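Local coordinates for glycosyl hydrolase family 26 (Bacteroides ovatus, PDB 4ZXO), which acts as a beta-mannanase, probably cleaving internal beta-1,4-mannosidic linkages in galactomannan during its breakdown by this gut bacterium, at residues Trp114-Met126 with Trp173-Leu187. Numbering follows the deposited sequence.
Sequences WDVTDSTVVASVM and WWGKDLCSSEQYKTL. With PO4 (phosphate ion), chain C.
Val122 wedges between the 173-179 loop and the first turns of helix 181-187, its CB 3.6 Å from Cys179 CB. Its two methyls part around that bump: CG1, anti to the backbone N (chi1 177°), leans on Gln183 CB at 3.8 Å, while CG2 dips toward the carbonyl of Trp173 and the rim of its indole. Val121 CG1 comes within 3.5 Å of Trp173 CE3, and Trp174 sets its CE3 over one face of the Trp173 indole. Toward the C-terminal end of 114-126, Met126, bent at chi2 and chi3, curls its thioether over helix 181-187, with SD 3.7 Å from Thr186 CG2. Toward the N-terminal end, Leu178 CD2 fills the hollow between Val116 CB (3.8 Å), the carbonyl of Asp118 and Ser119 OG.

No direct hydrogen bond crosses; waters bridge the backbones. One accepts from Val122 N and donates to the carbonyls of Trp173 and Leu178; a second accepts from Ala123 N. Gln183, in a capping box with Ser180, donates from NE2 to O2 of a phosphate ion at 2.9 Å.

Within this TIM-barrel family, the contact joins two excursions: one follows strand 97-101 and leads to helix 132-147, the other links the adjacent parallel strand 159-162 to helix 181-197.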
loop_
_atom_site.group_PDB
_atom_site.type_symbol
_atom_site.label_atom_id
_atom_site.label_comp_id
_atom_site.label_asym_id
_atom_site.label_seq_id
_atom_site.Cartn_x
_atom_site.Cartn_y
_atom_site.Cartn_z
ATOM N N TRP A 114 -11.422 -0.363 12.929
ATOM C CA TRP A 114 -10.955 -1.028 14.104
ATOM C C TRP A 114 -12.076 -1.477 15.039
ATOM O O TRP A 114 -11.809 -2.004 16.129
ATOM C CB TRP A 114 -10.043 -0.066 14.891
ATOM C CG TRP A 114 -8.820 0.349 14.124
ATOM C CD1 TRP A 114 -7.581 -0.227 14.196
ATOM C CD2 TRP A 114 -8.711 1.444 13.195
ATOM N NE1 TRP A 114 -6.719 0.435 13.369
ATOM C CE2 TRP A 114 -7.370 1.459 12.743
ATOM C CE3 TRP A 114 -9.618 2.384 12.670
ATOM C CZ2 TRP A 114 -6.889 2.389 11.800
ATOM C CZ3 TRP A 114 -9.147 3.326 11.735
ATOM C CH2 TRP A 114 -7.794 3.318 11.304
ATOM N N ASP A 115 -13.320 -1.204 14.671
ATOM C CA ASP A 115 -14.454 -1.696 15.496
ATOM C C ASP A 115 -14.677 -3.186 15.235
ATOM O O ASP A 115 -15.254 -3.565 14.226
ATOM C CB ASP A 115 -15.701 -0.863 15.181
ATOM C CG ASP A 115 -16.924 -1.321 15.959
ATOM O OD1 ASP A 115 -16.792 -2.327 16.717
ATOM O OD2 ASP A 115 -18.017 -0.699 15.826
ATOM N N VAL A 116 -14.205 -4.003 16.176
ATOM C CA VAL A 116 -14.292 -5.453 16.100
ATOM C C VAL A 116 -15.222 -5.999 17.162
ATOM O O VAL A 116 -15.105 -7.167 17.577
ATOM C CB VAL A 116 -12.850 -6.093 16.173
ATOM C CG1 VAL A 116 -12.055 -5.679 14.852
ATOM C CG2 VAL A 116 -12.098 -5.728 17.461
ATOM N N THR A 117 -16.151 -5.145 17.611
ATOM C CA THR A 117 -17.127 -5.552 18.628
ATOM C C THR A 117 -18.044 -6.649 18.114
ATOM O O THR A 117 -18.514 -7.481 18.904
ATOM C CB THR A 117 -18.020 -4.379 19.111
ATOM O OG1 THR A 117 -18.662 -3.806 17.985
ATOM C CG2 THR A 117 -17.194 -3.274 19.780
ATOM N N ASP A 118 -18.280 -6.644 16.811
ATOM C CA ASP A 118 -19.267 -7.519 16.181
ATOM C C ASP A 118 -18.558 -8.356 15.101
ATOM O O ASP A 118 -18.009 -7.814 14.144
ATOM C CB ASP A 118 -20.415 -6.640 15.607
ATOM C CG ASP A 118 -21.560 -7.446 15.015
ATOM O OD1 ASP A 118 -21.345 -8.603 14.538
ATOM O OD2 ASP A 118 -22.674 -6.878 14.958
ATOM N N SER A 119 -18.563 -9.671 15.261
ATOM C CA SER A 119 -17.802 -10.558 14.384
ATOM C C SER A 119 -18.702 -11.082 13.301
ATOM O O SER A 119 -18.403 -12.122 12.694
ATOM C CB SER A 119 -17.125 -11.705 15.200
ATOM O OG SER A 119 -16.162 -11.172 16.116
ATOM N N THR A 120 -19.816 -10.396 13.043
ATOM C CA THR A 120 -20.735 -10.841 11.975
ATOM C C THR A 120 -20.899 -9.799 10.875
ATOM O O THR A 120 -21.867 -9.850 10.091
ATOM C CB THR A 120 -22.129 -11.232 12.546
ATOM O OG1 THR A 120 -22.849 -10.084 13.001
ATOM C CG2 THR A 120 -21.968 -12.230 13.697
ATOM N N VAL A 121 -19.946 -8.856 10.805
ATOM C CA VAL A 121 -20.052 -7.754 9.876
ATOM C C VAL A 121 -19.864 -8.223 8.467
ATOM O O VAL A 121 -20.685 -7.863 7.605
ATOM C CB VAL A 121 -19.073 -6.628 10.202
ATOM C CG1 VAL A 121 -19.161 -5.441 9.202
ATOM C CG2 VAL A 121 -19.338 -6.136 11.606
ATOM N N VAL A 122 -18.839 -9.034 8.206
ATOM C CA VAL A 122 -18.621 -9.529 6.851
ATOM C C VAL A 122 -19.832 -10.363 6.407
ATOM O O VAL A 122 -20.288 -10.216 5.279
ATOM C CB VAL A 122 -17.304 -10.348 6.753
ATOM C CG1 VAL A 122 -17.115 -10.933 5.380
ATOM C CG2 VAL A 122 -16.113 -9.434 7.094
ATOM N N ALA A 123 -20.369 -11.220 7.278
ATOM C CA ALA A 123 -21.558 -11.972 6.906
ATOM C C ALA A 123 -22.673 -11.048 6.419
ATOM O O ALA A 123 -23.388 -11.365 5.481
ATOM C CB ALA A 123 -22.068 -12.822 8.062
ATOM N N SER A 124 -22.824 -9.908 7.065
ATOM C CA SER A 124 -23.916 -8.995 6.716
ATOM C C SER A 124 -23.736 -8.309 5.344
ATOM O O SER A 124 -24.701 -7.728 4.797
ATOM C CB SER A 124 -24.085 -7.920 7.792
ATOM O OG SER A 124 -23.234 -6.803 7.588
ATOM N N VAL A 125 -22.533 -8.354 4.772
ATOM C CA VAL A 125 -22.386 -7.764 3.439
ATOM C C VAL A 125 -22.312 -8.798 2.323
ATOM O O VAL A 125 -22.122 -8.440 1.160
ATOM C CB VAL A 125 -21.137 -6.819 3.309
ATOM C CG1 VAL A 125 -21.226 -5.685 4.310
ATOM C CG2 VAL A 125 -19.792 -7.624 3.370
ATOM N N MET A 126 -22.427 -10.067 2.674
ATOM C CA MET A 126 -22.569 -11.123 1.658
ATOM C C MET A 126 -23.895 -10.984 0.935
ATOM O O MET A 126 -24.815 -10.366 1.469
ATOM C CB MET A 126 -22.463 -12.502 2.298
ATOM C CG MET A 126 -21.180 -12.733 3.109
ATOM S SD MET A 126 -19.665 -12.933 2.117
ATOM C CE MET A 126 -19.059 -11.195 2.040
ATOM N N TRP A 173 -12.452 -5.156 11.053
ATOM C CA TRP A 173 -13.691 -5.929 11.051
ATOM C C TRP A 173 -13.748 -7.019 9.974
ATOM O O TRP A 173 -14.627 -7.881 10.011
ATOM C CB TRP A 173 -14.921 -4.978 10.910
ATOM C CG TRP A 173 -14.999 -4.094 9.723
ATOM C CD1 TRP A 173 -14.692 -2.739 9.665
ATOM C CD2 TRP A 173 -15.485 -4.450 8.419
ATOM N NE1 TRP A 173 -14.934 -2.262 8.400
ATOM C CE2 TRP A 173 -15.422 -3.283 7.616
ATOM C CE3 TRP A 173 -15.959 -5.654 7.840
ATOM C CZ2 TRP A 173 -15.855 -3.265 6.270
ATOM C CZ3 TRP A 173 -16.377 -5.641 6.488
ATOM C CH2 TRP A 173 -16.316 -4.447 5.713
ATOM N N TRP A 174 -12.774 -7.010 9.045
ATOM C CA TRP A 174 -12.594 -8.070 8.035
ATOM C C TRP A 174 -11.482 -9.046 8.423
ATOM O O TRP A 174 -11.062 -9.836 7.592
ATOM C CB TRP A 174 -12.269 -7.465 6.679
ATOM C CG TRP A 174 -11.029 -6.580 6.680
ATOM C CD1 TRP A 174 -9.722 -6.996 6.556
ATOM C CD2 TRP A 174 -10.981 -5.161 6.832
ATOM N NE1 TRP A 174 -8.863 -5.920 6.609
ATOM C CE2 TRP A 174 -9.606 -4.775 6.785
ATOM C CE3 TRP A 174 -11.961 -4.182 7.036
ATOM C CZ2 TRP A 174 -9.200 -3.442 6.850
ATOM C CZ3 TRP A 174 -11.567 -2.846 7.201
ATOM C CH2 TRP A 174 -10.181 -2.495 7.083
ATOM N N GLY A 175 -11.017 -8.971 9.666
ATOM C CA GLY A 175 -9.897 -9.794 10.093
ATOM C C GLY A 175 -10.223 -11.264 10.414
ATOM O O GLY A 175 -11.391 -11.719 10.298
ATOM N N LYS A 176 -9.202 -11.984 10.858
ATOM C CA LYS A 176 -9.249 -13.468 10.859
ATOM C C LYS A 176 -10.392 -14.041 11.718
ATOM O O LYS A 176 -11.126 -14.974 11.289
ATOM C CB LYS A 176 -7.886 -13.997 11.331
ATOM C CG LYS A 176 -7.771 -15.475 11.367
ATOM C CD LYS A 176 -7.780 -16.031 10.029
ATOM C CE LYS A 176 -7.145 -17.499 10.025
ATOM N NZ LYS A 176 -7.806 -18.485 10.960
ATOM N N ASP A 177 -10.551 -13.476 12.916
ATOM C CA ASP A 177 -11.569 -13.976 13.852
ATOM C C ASP A 177 -12.966 -13.433 13.547
ATOM O O ASP A 177 -13.916 -13.763 14.262
ATOM C CB ASP A 177 -11.200 -13.632 15.283
ATOM C CG ASP A 177 -10.026 -14.405 15.782
ATOM O OD1 ASP A 177 -9.550 -15.345 15.095
ATOM O OD2 ASP A 177 -9.544 -14.090 16.899
ATOM N N LEU A 178 -13.098 -12.623 12.493
ATOM C CA LEU A 178 -14.351 -11.930 12.248
ATOM C C LEU A 178 -15.064 -12.430 11.035
ATOM O O LEU A 178 -16.115 -11.896 10.676
ATOM C CB LEU A 178 -14.085 -10.435 12.120
ATOM C CG LEU A 178 -13.656 -9.951 13.514
ATOM C CD1 LEU A 178 -12.125 -9.843 13.637
ATOM C CD2 LEU A 178 -14.429 -8.746 13.984
ATOM N N CYS A 179 -14.504 -13.445 10.371
ATOM C CA CYS A 179 -15.171 -14.004 9.184
ATOM C C CYS A 179 -14.477 -15.278 8.785
ATOM O O CYS A 179 -13.352 -15.527 9.229
ATOM C CB CYS A 179 -15.167 -13.001 7.995
ATOM S SG CYS A 179 -13.473 -12.497 7.429
ATOM N N SER A 180 -15.123 -16.066 7.945
ATOM C CA SER A 180 -14.493 -17.287 7.406
ATOM C C SER A 180 -13.601 -16.961 6.227
ATOM O O SER A 180 -13.669 -15.851 5.654
ATOM C CB SER A 180 -15.565 -18.280 6.963
ATOM O OG SER A 180 -16.236 -17.820 5.792
ATOM N N SER A 181 -12.800 -17.941 5.848
ATOM C CA SER A 181 -11.944 -17.801 4.680
ATOM C C SER A 181 -12.763 -17.524 3.414
ATOM O O SER A 181 -12.378 -16.697 2.599
ATOM C CB SER A 181 -11.101 -19.059 4.505
ATOM O OG SER A 181 -10.295 -18.953 3.360
ATOM N N GLU A 182 -13.887 -18.210 3.243
ATOM C CA GLU A 182 -14.711 -18.023 2.068
ATOM C C GLU A 182 -15.410 -16.681 2.074
ATOM O O GLU A 182 -15.528 -16.052 1.010
ATOM C CB GLU A 182 -15.748 -19.155 1.947
ATOM C CG GLU A 182 -15.075 -20.418 1.397
ATOM C CD GLU A 182 -14.187 -20.195 0.110
ATOM O OE1 GLU A 182 -14.653 -19.583 -0.892
ATOM O OE2 GLU A 182 -12.994 -20.641 0.118
ATOM N N GLN A 183 -15.885 -16.251 3.244
ATOM C CA GLN A 183 -16.468 -14.926 3.343
ATOM C C GLN A 183 -15.447 -13.837 2.969
ATOM O O GLN A 183 -15.748 -12.881 2.224
ATOM C CB GLN A 183 -16.982 -14.676 4.759
ATOM C CG GLN A 183 -18.299 -15.432 5.020
ATOM C CD GLN A 183 -18.714 -15.393 6.483
ATOM O OE1 GLN A 183 -17.879 -15.276 7.400
ATOM N NE2 GLN A 183 -20.007 -15.462 6.708
ATOM N N TYR A 184 -14.228 -13.963 3.515
ATOM C CA TYR A 184 -13.179 -12.992 3.212
ATOM C C TYR A 184 -12.872 -12.968 1.690
ATOM O O TYR A 184 -12.711 -11.889 1.075
ATOM C CB TYR A 184 -11.915 -13.321 4.017
ATOM C CG TYR A 184 -10.798 -12.358 3.719
ATOM C CD1 TYR A 184 -10.717 -11.086 4.327
ATOM C CD2 TYR A 184 -9.813 -12.710 2.776
ATOM C CE1 TYR A 184 -9.669 -10.178 3.998
ATOM C CE2 TYR A 184 -8.801 -11.814 2.459
ATOM C CZ TYR A 184 -8.732 -10.573 3.098
ATOM O OH TYR A 184 -7.720 -9.737 2.714
ATOM N N LYS A 185 -12.746 -14.161 1.088
ATOM C CA LYS A 185 -12.479 -14.197 -0.360
ATOM C C LYS A 185 -13.617 -13.553 -1.103
ATOM O O LYS A 185 -13.381 -12.946 -2.131
ATOM C CB LYS A 185 -12.276 -15.632 -0.878
ATOM C CG LYS A 185 -10.996 -16.277 -0.339
ATOM C CD LYS A 185 -10.890 -17.724 -0.754
ATOM C CE LYS A 185 -9.764 -18.360 -0.025
ATOM N NZ LYS A 185 -9.737 -19.863 -0.356
ATOM N N THR A 186 -14.859 -13.685 -0.603
ATOM C CA THR A 186 -15.999 -13.042 -1.266
ATOM C C THR A 186 -15.897 -11.519 -1.212
ATOM O O THR A 186 -16.288 -10.859 -2.184
ATOM C CB THR A 186 -17.314 -13.500 -0.642
ATOM O OG1 THR A 186 -17.377 -14.920 -0.762
ATOM C CG2 THR A 186 -18.524 -12.883 -1.359
ATOM N N LEU A 187 -15.335 -10.958 -0.136
ATOM C CA LEU A 187 -15.094 -9.499 -0.119
ATOM C C LEU A 187 -14.259 -9.084 -1.306
ATOM O O LEU A 187 -14.535 -8.107 -1.972
ATOM C CB LEU A 187 -14.344 -9.029 1.118
ATOM C CG LEU A 187 -15.151 -8.895 2.395
ATOM C CD1 LEU A 187 -14.216 -8.516 3.527
ATOM C CD2 LEU A 187 -16.280 -7.902 2.188
HETATM P P PO4 C . -21.018 -15.565 10.805
HETATM O O1 PO4 C . -19.922 -16.397 11.391
HETATM O O2 PO4 C . -21.169 -15.902 9.361
HETATM O O3 PO4 C . -22.358 -15.943 11.524
HETATM O O4 PO4 C . -20.633 -14.142 11.090
HETATM O O HOH W 1 -17.111 -9.371 10.555
HETATM O O HOH W 2 -18.848 -12.375 9.546
#